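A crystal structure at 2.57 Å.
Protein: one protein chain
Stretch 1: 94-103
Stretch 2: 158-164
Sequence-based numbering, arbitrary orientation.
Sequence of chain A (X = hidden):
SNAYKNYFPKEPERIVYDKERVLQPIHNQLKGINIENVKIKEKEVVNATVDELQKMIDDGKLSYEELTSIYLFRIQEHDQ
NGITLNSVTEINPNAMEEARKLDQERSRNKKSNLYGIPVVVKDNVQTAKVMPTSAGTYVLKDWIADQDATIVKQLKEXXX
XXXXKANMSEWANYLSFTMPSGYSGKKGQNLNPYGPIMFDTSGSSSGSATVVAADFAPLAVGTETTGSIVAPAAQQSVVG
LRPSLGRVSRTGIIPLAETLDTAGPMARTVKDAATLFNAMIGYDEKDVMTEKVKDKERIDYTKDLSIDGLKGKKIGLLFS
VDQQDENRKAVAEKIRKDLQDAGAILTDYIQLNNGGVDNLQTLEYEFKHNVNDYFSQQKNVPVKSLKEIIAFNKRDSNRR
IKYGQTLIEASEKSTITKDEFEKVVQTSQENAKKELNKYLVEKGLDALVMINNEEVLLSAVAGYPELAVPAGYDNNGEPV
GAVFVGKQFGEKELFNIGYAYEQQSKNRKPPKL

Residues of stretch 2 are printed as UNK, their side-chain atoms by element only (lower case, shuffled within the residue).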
# COMPACT_ATOMS: atom_id res chain seq x y z
N ASN A 94 -2.39 16.86 -15.24
CA ASN A 94 -1.79 16.53 -16.53
C ASN A 94 -1.94 15.05 -16.85
O ASN A 94 -1.24 14.53 -17.72
CB ASN A 94 -0.31 16.92 -16.54
CG ASN A 94 -0.09 18.39 -16.24
OD1 ASN A 94 -0.91 19.23 -16.59
ND2 ASN A 94 1.03 18.69 -15.59
N ALA A 95 -2.84 14.37 -16.15
CA ALA A 95 -3.05 12.94 -16.32
C ALA A 95 -3.47 12.59 -17.75
O ALA A 95 -3.03 11.59 -18.31
CB ALA A 95 -4.08 12.43 -15.33
N MSE A 96 -4.32 13.43 -18.33
CA MSE A 96 -4.79 13.22 -19.69
C MSE A 96 -3.72 13.60 -20.71
O MSE A 96 -3.53 12.90 -21.71
CB MSE A 96 -6.07 14.01 -19.95
CG MSE A 96 -7.26 13.55 -19.13
SE MSE A 96 -7.88 11.77 -19.64
CE MSE A 96 -9.61 12.27 -20.39
N GLU A 97 -3.02 14.70 -20.45
CA GLU A 97 -1.97 15.17 -21.35
C GLU A 97 -0.83 14.16 -21.44
O GLU A 97 -0.24 13.96 -22.51
CB GLU A 97 -1.43 16.53 -20.89
CG GLU A 97 -0.37 17.12 -21.80
CD GLU A 97 -0.08 18.57 -21.49
OE1 GLU A 97 0.72 18.85 -20.57
OE2 GLU A 97 -0.65 19.45 -22.18
N GLU A 98 -0.53 13.51 -20.32
CA GLU A 98 0.49 12.47 -20.30
C GLU A 98 -0.03 11.19 -20.94
O GLU A 98 0.73 10.45 -21.57
CB GLU A 98 0.95 12.19 -18.86
CG GLU A 98 1.66 13.36 -18.20
CD GLU A 98 1.98 13.10 -16.74
OE1 GLU A 98 1.99 11.92 -16.34
OE2 GLU A 98 2.23 14.08 -16.00
N ALA A 99 -1.32 10.93 -20.78
CA ALA A 99 -1.94 9.72 -21.33
C ALA A 99 -1.97 9.75 -22.85
O ALA A 99 -1.68 8.75 -23.50
CB ALA A 99 -3.34 9.55 -20.77
N ARG A 100 -2.34 10.90 -23.41
CA ARG A 100 -2.41 11.05 -24.86
C ARG A 100 -1.03 10.92 -25.49
O ARG A 100 -0.88 10.37 -26.58
CB ARG A 100 -3.03 12.40 -25.23
CG ARG A 100 -4.44 12.61 -24.72
CD ARG A 100 -5.05 13.90 -25.26
NE ARG A 100 -6.33 14.20 -24.64
CZ ARG A 100 -6.52 15.15 -23.72
NH1 ARG A 100 -5.49 15.89 -23.32
NH2 ARG A 100 -7.72 15.36 -23.21
N LYS A 101 -0.02 11.44 -24.80
CA LYS A 101 1.36 11.37 -25.29
C LYS A 101 1.87 9.93 -25.28
O LYS A 101 2.69 9.55 -26.11
CB LYS A 101 2.27 12.27 -24.45
CG LYS A 101 3.69 12.39 -24.98
CD LYS A 101 4.52 13.35 -24.14
CE LYS A 101 5.93 13.48 -24.69
NZ LYS A 101 6.75 14.43 -23.90
N LEU A 102 1.38 9.14 -24.33
CA LEU A 102 1.74 7.73 -24.25
C LEU A 102 1.01 6.92 -25.31
O LEU A 102 1.43 5.82 -25.66
CB LEU A 102 1.44 7.18 -22.85
CG LEU A 102 2.32 7.71 -21.72
CD1 LEU A 102 1.79 7.27 -20.37
CD2 LEU A 102 3.76 7.26 -21.91
N ASP A 103 -0.09 7.47 -25.82
CA ASP A 103 -0.82 6.85 -26.91
C ASP A 103 -0.13 7.10 -28.24
O ASP A 103 -0.11 6.24 -29.12
CB ASP A 103 -2.27 7.36 -26.96
CG ASP A 103 -3.19 6.59 -26.04
OD1 ASP A 103 -3.01 5.36 -25.90
OD2 ASP A 103 -4.10 7.21 -25.45
N UNK A 158 9.40 3.22 -17.44
CA UNK A 158 8.80 2.07 -18.10
C UNK A 158 7.44 2.42 -18.71
O UNK A 158 6.71 1.54 -19.16
c UNK A 158 9.81 -0.96 -15.87
c UNK A 158 8.65 0.90 -17.13
o UNK A 158 10.80 -1.43 -15.27
c UNK A 158 9.97 0.35 -16.62
o UNK A 158 8.69 -1.52 -15.87
N UNK A 159 7.12 3.71 -18.73
CA UNK A 159 5.91 4.17 -19.38
C UNK A 159 4.77 4.53 -18.45
O UNK A 159 3.82 5.21 -18.85
N UNK A 160 4.84 4.07 -17.21
CA UNK A 160 3.79 4.33 -16.23
C UNK A 160 3.78 5.80 -15.82
O UNK A 160 4.80 6.49 -15.92
c UNK A 160 3.96 3.44 -15.01
N UNK A 161 2.62 6.28 -15.37
CA UNK A 161 2.49 7.66 -14.91
C UNK A 161 1.60 7.72 -13.68
O UNK A 161 0.73 6.88 -13.49
c UNK A 161 -1.83 8.94 -16.08
c UNK A 161 -0.49 9.15 -15.80
c UNK A 161 -1.24 7.06 -17.44
c UNK A 161 0.49 8.32 -16.33
c UNK A 161 1.94 8.55 -16.02
c UNK A 161 0.10 7.28 -17.15
c UNK A 161 -2.20 7.90 -16.90
N UNK A 162 1.82 8.73 -12.84
CA UNK A 162 1.04 8.89 -11.62
C UNK A 162 -0.32 9.52 -11.90
O UNK A 162 -0.41 10.69 -12.27
c UNK A 162 1.79 9.74 -10.58
c UNK A 162 0.98 9.83 -9.30
c UNK A 162 3.17 9.16 -10.31
N UNK A 163 -1.37 8.73 -11.73
CA UNK A 163 -2.73 9.21 -11.94
C UNK A 163 -3.14 10.20 -10.85
O UNK A 163 -3.77 11.22 -11.12
c UNK A 163 -5.51 9.13 -13.34
c UNK A 163 -5.20 8.39 -12.05
c UNK A 163 -6.06 7.14 -11.92
c UNK A 163 -3.71 8.04 -11.97
N UNK A 164 -2.77 9.88 -9.61
CA UNK A 164 -3.08 10.73 -8.48
C UNK A 164 -2.51 10.19 -7.18
O UNK A 164 -1.65 9.31 -7.20

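Position 158 carries five side-chain atoms, three carbons in an unbranched run with two oxygens on the third, and it lies out of reach of the helix. That is a carboxylate on a two-carbon arm, and the residue is Glu-158. Position 159 has no side-chain atoms. Its phi of 104° and psi of -17° would jam a CB against the carbonyl O of Glu-158, so the backbone itself calls for glycine. Its carbonyl O comes within 3.3 Å of Leu-102 CD1, a close van der Waals approach, and the residue is Gly-159. At position 160 a single carbon points away from stretch 1 and touches nothing there, which identifies Ala-160.

Position 161 has seven carbons, one leading into a six-membered ring with no oxygen attached. Its CB points toward the helix and lies 3.4 Å from Glu-98 OE1, while the ring is set among Ala-95, Ala-99 and Leu-102. A bare ring on one carbon is phenylalanine, Phe-161. With the residue named, the contacts can be placed along the ring: CD1 lies 3.6 Å from Leu-102 CD1, CZ 4.4 Å from Ala-99 CB, and CE2 3.7 Å from Ala-95 O and 4.2 Å from Ala-95 CB. Chi1 is in the p well.

At position 162 three carbons form a fork directly at CB. The side chain points sideways, and its nearest approach to the helix is 6.2 Å, from CB of position 162 to Glu-98 OE1, too far for contact. The beta-branched pattern is that of valine, Val-162. Position 163 has four carbons, forked at the second, and one tip of the fork reaches Ala-95. This is Leu-163; its CA-to-CB bond points away, but the end of the side chain comes nearer, bringing CD1 to 4.1 Å from Ala-95 CB. Position 164 again lacks side-chain atoms, makes no contact with the helix, and is Gly-164.

The contact is built around one aromatic ring. The helix and strand run at 146° to each other, closer to antiparallel than to parallel, so Ala-95 lies near Leu-163 and Leu-102 near Gly-159, with Phe-161 between. Ala-95, Glu-98 and Leu-102 direct their CB atoms toward the strand, as the helical repeat allows, and Ala-99 adds its methyl from the side. The methyls of Ala-95 and Ala-99 lie against the ring, while the longer Leu-102 packs against it farther along the helix. No hydrogen bond crosses between the stretches; the 291 Å² of buried surface depends mainly on apolar packing. Glu-98 OE2 is hydrogen-bonded to a residue flanking one of the stretches.

Stretch 2 158-164: EGAFVLG
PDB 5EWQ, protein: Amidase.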